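Long-range contacts in LAO/AO transport system kinase (Escherichia coli, PDB 2P67), which belongs to the MeaB family of P-loop nucleotide-binding proteins, built round a parallel beta sheet flanked by helices: residues G63-K69 and E155-V159; V87-D93 and A118-V124; V159-T164 and K189-V195; I199-D205 and R236-A242. One frame throughout, in Å; residues are numbered along the deposited sequence. Where two conformers were deposited one is given.

Contact 1 (G63-K69 and E155-V159); sequences GTPGAGK and ETVGV
Lys-69, Gly-158 and Val-157 bury the most surface where the loop after strand 57-63 meets the end of its sheet neighbour, strand 151-157. The strands run parallel, with Gly-63 bridged to Val-157 (CA-CA 5.1 Å) and Thr-64 next to Gly-158 (CA-CA 4.8 Å). Gly-63 N donates to Thr-156 O at 3.3 Å, and Gly-158 N to Gly-63 O at 2.8 Å, nearly straight; Val-157 CA also approaches Gly-63 O (3.4 Å). Past Gly-63 the chain leaves the sheet in a type II turn from Thr-64 to Ala-67, closed by Ala-67 N to Thr-64 O at 3.0 Å. Gly-66 and Gly-68 have positive phi, and Gly-68 is the N-cap of helix 69-82. Strand, glycine-rich loop and helix, with the sequence GTPGAGK followed by Ser-70, fit a Walker A P-loop. Val-157, chi1 t, turns CG1 to Pro-65 CD (4.1 Å). Lys-69 points toward the strand and, with rotamer t, t, p, p, bends its chain past it: CE lies 3.6 Å from Thr-156 O, and NZ forms a salt bridge with Glu-155 OE2 (2.8 Å), whose chi1 is p. The presumed P-loop lysine is thus charge-paired with a buried glutamate from the next strand in this model, where no nucleotide is present to compete for it.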
# COMPACT_ATOMS: atom_id res chain seq x y z
N GLY A 63 -3.38 -20.41 -0.44
CA GLY A 63 -4.12 -21.05 -1.52
C GLY A 63 -5.50 -20.46 -1.59
O GLY A 63 -6.13 -20.24 -0.55
N THR A 64 -5.98 -20.19 -2.80
CA THR A 64 -7.37 -19.78 -2.99
C THR A 64 -8.28 -21.00 -2.79
O THR A 64 -7.82 -22.14 -2.90
CB THR A 64 -7.60 -19.15 -4.39
OG1 THR A 64 -7.16 -20.06 -5.41
CG2 THR A 64 -6.83 -17.84 -4.53
N PRO A 65 -9.56 -20.77 -2.46
CA PRO A 65 -10.49 -21.90 -2.41
C PRO A 65 -10.47 -22.71 -3.72
O PRO A 65 -10.60 -22.13 -4.81
CB PRO A 65 -11.85 -21.23 -2.20
CG PRO A 65 -11.51 -19.94 -1.49
CD PRO A 65 -10.22 -19.49 -2.10
N GLY A 66 -10.26 -24.02 -3.59
CA GLY A 66 -10.19 -24.93 -4.73
C GLY A 66 -8.82 -25.08 -5.37
O GLY A 66 -8.68 -25.75 -6.40
N ALA A 67 -7.80 -24.46 -4.75
CA ALA A 67 -6.44 -24.44 -5.31
C ALA A 67 -5.61 -25.69 -4.97
O ALA A 67 -4.50 -25.86 -5.49
CB ALA A 67 -5.69 -23.17 -4.89
N GLY A 68 -6.14 -26.52 -4.06
CA GLY A 68 -5.51 -27.79 -3.67
C GLY A 68 -4.37 -27.61 -2.68
O GLY A 68 -3.36 -28.32 -2.75
N LYS A 69 -4.54 -26.65 -1.76
CA LYS A 69 -3.51 -26.29 -0.80
C LYS A 69 -3.14 -27.49 0.09
O LYS A 69 -1.95 -27.74 0.33
CB LYS A 69 -3.96 -25.09 0.05
CG LYS A 69 -3.01 -24.70 1.17
CD LYS A 69 -3.28 -23.29 1.71
CE LYS A 69 -4.68 -23.10 2.30
NZ LYS A 69 -4.93 -23.87 3.56
N GLU A 155 0.87 -21.08 6.66
CA GLU A 155 -0.07 -21.20 5.55
C GLU A 155 -1.47 -20.71 5.90
O GLU A 155 -1.90 -20.83 7.04
CB GLU A 155 -0.08 -22.62 4.99
CG GLU A 155 -0.53 -23.68 5.97
CD GLU A 155 -2.00 -24.00 5.85
OE1 GLU A 155 -2.43 -24.98 6.47
OE2 GLU A 155 -2.72 -23.29 5.12
N THR A 156 -2.15 -20.12 4.93
CA THR A 156 -3.53 -19.71 5.14
C THR A 156 -4.21 -19.56 3.78
O THR A 156 -3.57 -19.66 2.74
CB THR A 156 -3.64 -18.43 6.01
OG1 THR A 156 -4.99 -18.27 6.51
CG2 THR A 156 -3.21 -17.17 5.24
N VAL A 157 -5.52 -19.34 3.82
CA VAL A 157 -6.30 -19.12 2.61
C VAL A 157 -5.93 -17.76 2.03
O VAL A 157 -5.75 -16.78 2.77
CB VAL A 157 -7.82 -19.19 2.89
CG1 VAL A 157 -8.61 -18.96 1.62
CG2 VAL A 157 -8.18 -20.54 3.47
N GLY A 158 -5.81 -17.71 0.71
CA GLY A 158 -5.59 -16.48 -0.00
C GLY A 158 -6.94 -15.88 -0.26
O GLY A 158 -7.72 -16.40 -1.09
N VAL A 159 -7.23 -14.82 0.49
CA VAL A 159 -8.51 -14.09 0.44
C VAL A 159 -8.24 -12.74 1.08
O VAL A 159 -7.46 -12.63 2.03
CB VAL A 159 -9.65 -14.85 1.20
CG1 VAL A 159 -9.38 -14.92 2.71
CG2 VAL A 159 -11.01 -14.22 0.92

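Contact 2 (V87-D93 and A118-V124); sequences VAVIAVD and AAFIRPV
Strands 87-92 and 119-124 lie side by side in parallel, their axes 4.5 Å apart at closest and crossing at -22°. The register is unbroken from Val-87 opposite Ala-119 (CA-CA 5.0 Å) to Val-92 opposite Val-124 (CA-CA 4.6 Å). Hydrogen bonds alternate: Val-87 N to Ala-118 O (3.1 Å), Phe-120 N to Val-87 O (3.1 Å, weak), Val-89 N to Phe-120 O (2.8 Å), Arg-122 N to Val-89 O (2.9 Å), Ala-91 N to Arg-122 O (2.9 Å), Val-124 N to Ala-91 O (2.8 Å) and Asp-93 N to Val-124 O (2.9 Å). Ala-88, Ile-90, Val-92, Phe-120, Arg-122 and Val-124 share one face. There Val-124, chi1 t, meets Ile-90 (CG2 to CG2, 3.4 Å) and Val-92 (Val-124 CB to Val-92 CG2, 4.1 Å). Helix 133-146 packs on Ala-88, Val-92 and Val-124; Phe-120 and Arg-122 reach helix 21-32, where Arg-122 forms a salt bridge with Glu-32. On the other face Val-89 CB lies 4.3 Å from Ile-121 CG1. This ladder borders the helix-flanked parallel sheet of a P-loop NTPase-type fold. Strand 119-124 is outermost within this chain, and Pro-123 has its N turned from strand 87-92, so this residue offers no amide hydrogen to the outer edge.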
# COMPACT_ATOMS: atom_id res chain seq x y z
N VAL A 87 10.42 -30.24 9.06
CA VAL A 87 9.50 -29.17 8.64
C VAL A 87 8.31 -28.99 9.58
O VAL A 87 7.65 -29.97 9.98
CB VAL A 87 9.03 -29.35 7.15
CG1 VAL A 87 8.23 -30.63 6.96
CG2 VAL A 87 8.22 -28.14 6.66
N ALA A 88 8.05 -27.74 9.95
CA ALA A 88 6.93 -27.36 10.81
C ALA A 88 5.94 -26.59 9.94
O ALA A 88 6.36 -25.83 9.05
CB ALA A 88 7.40 -26.48 11.97
N VAL A 89 4.65 -26.80 10.21
CA VAL A 89 3.58 -26.11 9.49
C VAL A 89 2.70 -25.36 10.51
O VAL A 89 2.16 -25.97 11.45
CB VAL A 89 2.73 -27.08 8.65
CG1 VAL A 89 1.60 -26.34 7.93
CG2 VAL A 89 3.61 -27.75 7.61
N ILE A 90 2.60 -24.04 10.33
CA ILE A 90 1.75 -23.19 11.15
C ILE A 90 0.54 -22.84 10.28
O ILE A 90 0.66 -22.09 9.32
CB ILE A 90 2.50 -21.93 11.62
CG1 ILE A 90 3.82 -22.32 12.33
CG2 ILE A 90 1.58 -21.03 12.44
CD1 ILE A 90 3.65 -23.25 13.53
N ALA A 91 -0.60 -23.42 10.64
CA ALA A 91 -1.84 -23.33 9.87
C ALA A 91 -2.76 -22.24 10.43
O ALA A 91 -3.45 -22.43 11.45
CB ALA A 91 -2.52 -24.71 9.85
N VAL A 92 -2.75 -21.07 9.80
CA VAL A 92 -3.43 -19.90 10.35
C VAL A 92 -4.88 -19.85 9.87
O VAL A 92 -5.16 -20.03 8.68
CB VAL A 92 -2.68 -18.59 10.04
CG1 VAL A 92 -3.41 -17.40 10.65
CG2 VAL A 92 -1.22 -18.65 10.55
N ASP A 93 -5.80 -19.63 10.79
CA ASP A 93 -7.20 -19.52 10.40
C ASP A 93 -7.47 -18.23 9.62
O ASP A 93 -6.85 -17.19 9.91
CB ASP A 93 -8.13 -19.68 11.61
CG ASP A 93 -8.81 -21.03 11.62
OD1 ASP A 93 -10.05 -21.08 11.42
OD2 ASP A 93 -8.11 -22.06 11.77
N ALA A 118 9.30 -36.34 11.51
CA ALA A 118 10.13 -35.18 11.20
C ALA A 118 9.29 -33.96 10.83
O ALA A 118 9.84 -32.92 10.43
CB ALA A 118 11.14 -35.52 10.08
N ALA A 119 7.97 -34.07 10.96
CA ALA A 119 7.07 -32.92 10.80
C ALA A 119 6.37 -32.51 12.11
O ALA A 119 6.41 -33.24 13.13
CB ALA A 119 6.07 -33.18 9.69
N PHE A 120 5.76 -31.32 12.10
CA PHE A 120 5.07 -30.80 13.27
C PHE A 120 4.03 -29.82 12.72
O PHE A 120 4.40 -28.84 12.06
CB PHE A 120 6.07 -30.07 14.19
CG PHE A 120 5.51 -29.69 15.54
CD1 PHE A 120 5.73 -30.52 16.65
CD2 PHE A 120 4.80 -28.51 15.72
CE1 PHE A 120 5.21 -30.19 17.92
CE2 PHE A 120 4.29 -28.15 16.97
CZ PHE A 120 4.49 -29.02 18.09
N ILE A 121 2.76 -30.07 12.99
CA ILE A 121 1.67 -29.22 12.48
C ILE A 121 0.88 -28.56 13.63
O ILE A 121 0.42 -29.26 14.53
CB ILE A 121 0.69 -30.04 11.58
CG1 ILE A 121 1.45 -30.78 10.47
CG2 ILE A 121 -0.40 -29.13 11.00
CD1 ILE A 121 0.74 -32.03 9.96
N ARG A 122 0.72 -27.24 13.60
CA ARG A 122 -0.01 -26.52 14.65
C ARG A 122 -0.93 -25.44 14.07
O ARG A 122 -0.48 -24.62 13.28
CB ARG A 122 0.98 -25.88 15.63
CG ARG A 122 0.35 -25.29 16.90
CD ARG A 122 -0.04 -26.39 17.90
NE ARG A 122 -0.57 -25.77 19.11
CZ ARG A 122 -0.30 -26.16 20.36
NH1 ARG A 122 -0.84 -25.49 21.37
NH2 ARG A 122 0.53 -27.19 20.60
N PRO A 123 -2.23 -25.44 14.46
CA PRO A 123 -3.17 -24.40 14.02
C PRO A 123 -3.09 -23.12 14.86
O PRO A 123 -2.82 -23.16 16.07
CB PRO A 123 -4.53 -25.08 14.19
CG PRO A 123 -4.31 -25.95 15.43
CD PRO A 123 -2.90 -26.47 15.28
N VAL A 124 -3.34 -21.99 14.22
CA VAL A 124 -3.44 -20.72 14.91
C VAL A 124 -4.86 -20.18 14.73
O VAL A 124 -5.29 -19.96 13.59
CB VAL A 124 -2.41 -19.70 14.36
CG1 VAL A 124 -2.54 -18.38 15.08
CG2 VAL A 124 -1.02 -20.27 14.50

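Contact 3 (V159-T164 and K189-V195); sequences VGQSET and KKGLMEV
Charge dominates the meeting of the loop and helix start at 159-164 with the short helix 190-195. Lys-189, at the N-cap position of that helix, extends toward 159-164 with rotamer m, t, p, t. Its NZ forms a salt bridge with Glu-163, 3.0 Å from both OE1 and OE2, and donates a further hydrogen bond to Gly-160 O at 2.7 Å. Hydrogen bonds within 159-164 shape the receiving side. A type II' turn from Val-159 to Ser-162, with Gly-160 at phi/psi 57/-119, is closed by Ser-162 N to Val-159 O (3.1 Å); Val-159 N donates to Ser-162 OG (3.1 Å), and Thr-164 OG1, chi1 p, to Gln-161 O (3.0 Å). Packing fills the rest: Glu-163 CG lies 4.0 Å from Leu-192 CD1, Glu-163 CB 4.0 Å from Val-195 CG2, and Thr-164 CG2 3.7 Å from Val-195 CG1 and 3.5 Å from Gly-191 O. The 159-164 segment follows strand 151-157, where switch II lies in related P-loop GTPases. Glu-163, Leu-192 and Val-195 rest against strand 172-177, Leu-192 and Met-193 pack on helix 209-225, and Lys-190 reaches Arg-227 of the second subunit.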
# COMPACT_ATOMS: atom_id res chain seq x y z
N VAL A 159 -7.23 -14.82 0.49
CA VAL A 159 -8.51 -14.09 0.44
C VAL A 159 -8.24 -12.74 1.08
O VAL A 159 -7.46 -12.63 2.03
CB VAL A 159 -9.65 -14.85 1.20
CG1 VAL A 159 -9.38 -14.92 2.71
CG2 VAL A 159 -11.01 -14.22 0.92
N GLY A 160 -8.89 -11.70 0.56
CA GLY A 160 -8.65 -10.35 1.03
C GLY A 160 -7.18 -9.98 0.90
O GLY A 160 -6.61 -9.99 -0.20
N GLN A 161 -6.56 -9.69 2.04
CA GLN A 161 -5.19 -9.19 2.08
C GLN A 161 -4.24 -10.19 2.75
O GLN A 161 -3.13 -9.83 3.16
CB GLN A 161 -5.16 -7.84 2.82
CG GLN A 161 -5.79 -7.89 4.23
CD GLN A 161 -7.32 -8.13 4.21
OE1 GLN A 161 -7.80 -9.23 4.51
NE2 GLN A 161 -8.08 -7.09 3.84
N SER A 162 -4.67 -11.44 2.85
CA SER A 162 -3.92 -12.45 3.59
C SER A 162 -2.54 -12.72 2.97
O SER A 162 -1.58 -13.03 3.69
CB SER A 162 -4.73 -13.74 3.74
OG SER A 162 -4.92 -14.35 2.47
N GLU A 163 -2.44 -12.57 1.65
CA GLU A 163 -1.14 -12.72 0.97
C GLU A 163 -0.13 -11.72 1.51
O GLU A 163 0.99 -12.10 1.86
CB GLU A 163 -1.26 -12.58 -0.56
CG GLU A 163 -2.17 -13.60 -1.23
CD GLU A 163 -3.60 -13.10 -1.32
OE1 GLU A 163 -3.89 -12.01 -0.79
OE2 GLU A 163 -4.43 -13.81 -1.93
N THR A 164 -0.52 -10.45 1.61
CA THR A 164 0.43 -9.43 2.06
C THR A 164 0.80 -9.60 3.55
O THR A 164 1.95 -9.40 3.92
CB THR A 164 -0.01 -8.00 1.71
OG1 THR A 164 -1.21 -7.68 2.40
CG2 THR A 164 -0.24 -7.86 0.18
N LYS A 189 -5.21 -10.10 -8.69
CA LYS A 189 -5.14 -9.20 -7.54
C LYS A 189 -3.80 -8.43 -7.48
O LYS A 189 -2.71 -9.04 -7.47
CB LYS A 189 -5.36 -10.00 -6.25
CG LYS A 189 -6.74 -10.55 -6.04
CD LYS A 189 -6.84 -11.44 -4.78
CE LYS A 189 -6.30 -10.74 -3.54
NZ LYS A 189 -6.49 -11.63 -2.32
N LYS A 190 -3.86 -7.10 -7.42
CA LYS A 190 -2.63 -6.30 -7.34
C LYS A 190 -1.79 -6.57 -6.07
O LYS A 190 -0.56 -6.60 -6.13
CB LYS A 190 -2.90 -4.80 -7.53
CG LYS A 190 -3.43 -4.45 -8.92
CD LYS A 190 -3.69 -2.96 -9.02
CE LYS A 190 -4.41 -2.60 -10.31
NZ LYS A 190 -5.80 -2.18 -10.05
N GLY A 191 -2.46 -6.81 -4.95
CA GLY A 191 -1.79 -7.12 -3.69
C GLY A 191 -0.96 -8.38 -3.81
O GLY A 191 0.12 -8.47 -3.24
N LEU A 192 -1.45 -9.34 -4.59
CA LEU A 192 -0.69 -10.56 -4.85
C LEU A 192 0.58 -10.27 -5.67
O LEU A 192 1.67 -10.74 -5.32
CB LEU A 192 -1.58 -11.56 -5.59
CG LEU A 192 -0.83 -12.83 -6.03
CD1 LEU A 192 -0.24 -13.53 -4.78
CD2 LEU A 192 -1.81 -13.70 -6.81
N MET A 193 0.45 -9.47 -6.73
CA MET A 193 1.61 -9.05 -7.51
C MET A 193 2.66 -8.35 -6.65
O MET A 193 3.84 -8.50 -6.89
CB MET A 193 1.20 -8.18 -8.70
CG MET A 193 0.27 -8.92 -9.71
SD MET A 193 1.10 -10.30 -10.55
CE MET A 193 0.69 -11.72 -9.60
N GLU A 194 2.21 -7.58 -5.66
CA GLU A 194 3.12 -6.87 -4.75
C GLU A 194 4.07 -7.81 -4.00
O GLU A 194 5.23 -7.44 -3.73
CB GLU A 194 2.32 -6.06 -3.73
CG GLU A 194 1.57 -4.89 -4.33
CD GLU A 194 2.44 -3.68 -4.62
OE1 GLU A 194 3.67 -3.71 -4.37
OE2 GLU A 194 1.89 -2.67 -5.09
N VAL A 195 3.59 -9.01 -3.67
CA VAL A 195 4.30 -9.89 -2.73
C VAL A 195 4.74 -11.26 -3.26
O VAL A 195 5.61 -11.88 -2.66
CB VAL A 195 3.47 -10.09 -1.42
CG1 VAL A 195 3.20 -8.73 -0.74
CG2 VAL A 195 2.19 -10.85 -1.70

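Contact 4 (I199-D205 and R236-A242); sequences IVINKDD and RVLTCSA
The NKxD sequence at Asn-202 to Asp-205 and the Ser-Ala pair at 241-242 resemble the motifs that flank the nucleotide site in related P-loop GTPases; here they sit at the ends of the two strands of a beta-alpha-beta unit. Strands 199-201 and 236-239 are parallel, axes 4.6 Å apart at closest and crossing at -20°, with Ile-199 opposite Val-237, Val-200 opposite Leu-238 and Ile-201 opposite Thr-239. The ladder runs Ile-199 N to Arg-236 O (3.0 Å), Leu-238 N to Ile-199 O (2.9 Å), Ile-201 N to Leu-238 O (2.9 Å) and Cys-240 N to Ile-201 O (3.1 Å). Beyond it side chains join in. Asn-202, chi1 t, accepts Ala-242 N on OD1 (3.1 Å). Lys-203 has positive phi (73/35), and Asp-204, centre of an inverse gamma turn, gives its N to Cys-240 O (3.0 Å) while its OD2, with chi1 t, accepts Thr-239 OG1 (3.0 Å). Asp-205 OD2, chi1 p, accepts Ser-241 OG (2.9 Å). Cys-240 SG nests 3.6 Å from Val-200 CG1. Helix 209-225 packs on Ile-199, Val-237 and Thr-239, helix 248-264 on Val-200, Leu-238 and Cys-240; strand 172-177 pairs with Val-200, and Asn-202 and Ala-242 touch helix 69-82.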
# COMPACT_ATOMS: atom_id res chain seq x y z
N ILE A 199 4.39 -18.29 -7.97
CA ILE A 199 3.00 -18.63 -8.15
C ILE A 199 2.96 -20.07 -8.64
O ILE A 199 3.77 -20.46 -9.51
CB ILE A 199 2.27 -17.75 -9.21
CG1 ILE A 199 2.34 -16.27 -8.82
CG2 ILE A 199 0.81 -18.21 -9.39
CD1 ILE A 199 1.36 -15.82 -7.78
N VAL A 200 2.06 -20.87 -8.08
CA VAL A 200 1.95 -22.28 -8.44
C VAL A 200 0.50 -22.58 -8.86
O VAL A 200 -0.44 -22.21 -8.15
CB VAL A 200 2.38 -23.22 -7.28
CG1 VAL A 200 2.04 -24.67 -7.64
CG2 VAL A 200 3.90 -23.07 -6.95
N ILE A 201 0.33 -23.22 -10.01
CA ILE A 201 -1.00 -23.63 -10.46
C ILE A 201 -1.08 -25.14 -10.22
O ILE A 201 -0.40 -25.91 -10.90
CB ILE A 201 -1.26 -23.30 -11.97
CG1 ILE A 201 -0.78 -21.88 -12.36
CG2 ILE A 201 -2.74 -23.56 -12.34
CD1 ILE A 201 -1.57 -20.69 -11.74
N ASN A 202 -1.87 -25.54 -9.23
CA ASN A 202 -1.98 -26.97 -8.88
C ASN A 202 -3.05 -27.63 -9.78
O ASN A 202 -3.80 -26.94 -10.48
CB ASN A 202 -2.32 -27.13 -7.38
CG ASN A 202 -2.03 -28.54 -6.82
OD1 ASN A 202 -1.35 -29.39 -7.43
ND2 ASN A 202 -2.55 -28.78 -5.61
N LYS A 203 -3.07 -28.96 -9.78
CA LYS A 203 -4.08 -29.77 -10.51
C LYS A 203 -3.84 -29.73 -12.01
O LYS A 203 -4.79 -29.76 -12.81
CB LYS A 203 -5.52 -29.37 -10.15
CG LYS A 203 -5.83 -29.47 -8.66
CD LYS A 203 -7.25 -29.06 -8.32
CE LYS A 203 -7.46 -29.15 -6.81
NZ LYS A 203 -8.73 -28.49 -6.38
N ASP A 204 -2.57 -29.68 -12.38
CA ASP A 204 -2.14 -29.90 -13.76
C ASP A 204 -2.16 -31.41 -14.01
O ASP A 204 -1.12 -32.07 -14.08
CB ASP A 204 -0.73 -29.34 -14.02
CG ASP A 204 -0.40 -29.25 -15.51
OD1 ASP A 204 -1.30 -29.56 -16.32
OD2 ASP A 204 0.74 -28.89 -15.88
N ASP A 205 -3.37 -31.95 -14.11
CA ASP A 205 -3.58 -33.39 -14.24
C ASP A 205 -4.89 -33.65 -14.99
O ASP A 205 -5.72 -32.74 -15.15
CB ASP A 205 -3.59 -34.07 -12.86
CG ASP A 205 -4.67 -33.51 -11.92
OD1 ASP A 205 -5.82 -33.33 -12.36
OD2 ASP A 205 -4.36 -33.27 -10.72
N ARG A 236 8.69 -16.48 -10.52
CA ARG A 236 8.46 -17.62 -11.41
C ARG A 236 7.07 -18.17 -11.20
O ARG A 236 6.53 -18.10 -10.09
CB ARG A 236 9.47 -18.74 -11.17
CG ARG A 236 10.91 -18.32 -11.38
CD ARG A 236 11.86 -19.50 -11.16
NE ARG A 236 13.24 -19.06 -11.26
CZ ARG A 236 14.30 -19.83 -11.02
NH1 ARG A 236 14.13 -21.11 -10.72
NH2 ARG A 236 15.52 -19.30 -11.09
N VAL A 237 6.50 -18.72 -12.27
CA VAL A 237 5.18 -19.30 -12.24
C VAL A 237 5.32 -20.74 -12.72
O VAL A 237 5.74 -20.98 -13.87
CB VAL A 237 4.17 -18.53 -13.13
CG1 VAL A 237 2.75 -19.09 -12.96
CG2 VAL A 237 4.19 -17.03 -12.79
N LEU A 238 4.99 -21.68 -11.83
CA LEU A 238 5.15 -23.10 -12.11
C LEU A 238 3.81 -23.83 -11.99
O LEU A 238 2.88 -23.30 -11.42
CB LEU A 238 6.19 -23.73 -11.16
CG LEU A 238 7.60 -23.12 -11.18
CD1 LEU A 238 8.55 -23.90 -10.30
CD2 LEU A 238 8.14 -23.04 -12.59
N THR A 239 3.73 -25.02 -12.57
CA THR A 239 2.54 -25.85 -12.41
C THR A 239 2.96 -27.18 -11.80
O THR A 239 4.13 -27.60 -11.91
CB THR A 239 1.82 -26.13 -13.75
OG1 THR A 239 2.64 -27.02 -14.52
CG2 THR A 239 1.51 -24.82 -14.54
N CYS A 240 1.99 -27.85 -11.17
CA CYS A 240 2.24 -29.16 -10.56
C CYS A 240 0.97 -29.98 -10.50
O CYS A 240 -0.12 -29.46 -10.73
CB CYS A 240 2.86 -29.02 -9.16
SG CYS A 240 1.83 -28.21 -7.92
N SER A 241 1.12 -31.27 -10.24
CA SER A 241 -0.01 -32.09 -9.80
C SER A 241 0.40 -32.72 -8.48
O SER A 241 1.18 -33.67 -8.48
CB SER A 241 -0.34 -33.20 -10.81
OG SER A 241 -1.51 -33.89 -10.38
N ALA A 242 -0.10 -32.18 -7.37
CA ALA A 242 0.22 -32.74 -6.06
C ALA A 242 -0.17 -34.22 -6.01
O ALA A 242 0.63 -35.06 -5.64
CB ALA A 242 -0.49 -31.97 -4.95

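In the fold
From the N terminus, contact 1 opens at the presumed P-loop after strand 57-63. Before it closes at 155-159, the chain makes contact 2 within that span, pairing strands 87-92 and 119-124 at one side of the sheet; strand 151-157 then comes in beside 87-92, so Glu-155 N bonds to Ile-90 O and Thr-156 OG1 to Val-92 O. Contact 3 follows in series, sharing Val-159 with contact 1, and closes a loop holding strand 172-177. Contact 4 comes last, adding strand 236-239 at the other side of the sheet. No contacts cross. Lys-203 NZ to Gly-66 O links contacts 4 and 1, while contacts 2 and 4 stay about 14 Å apart at their nearest atoms.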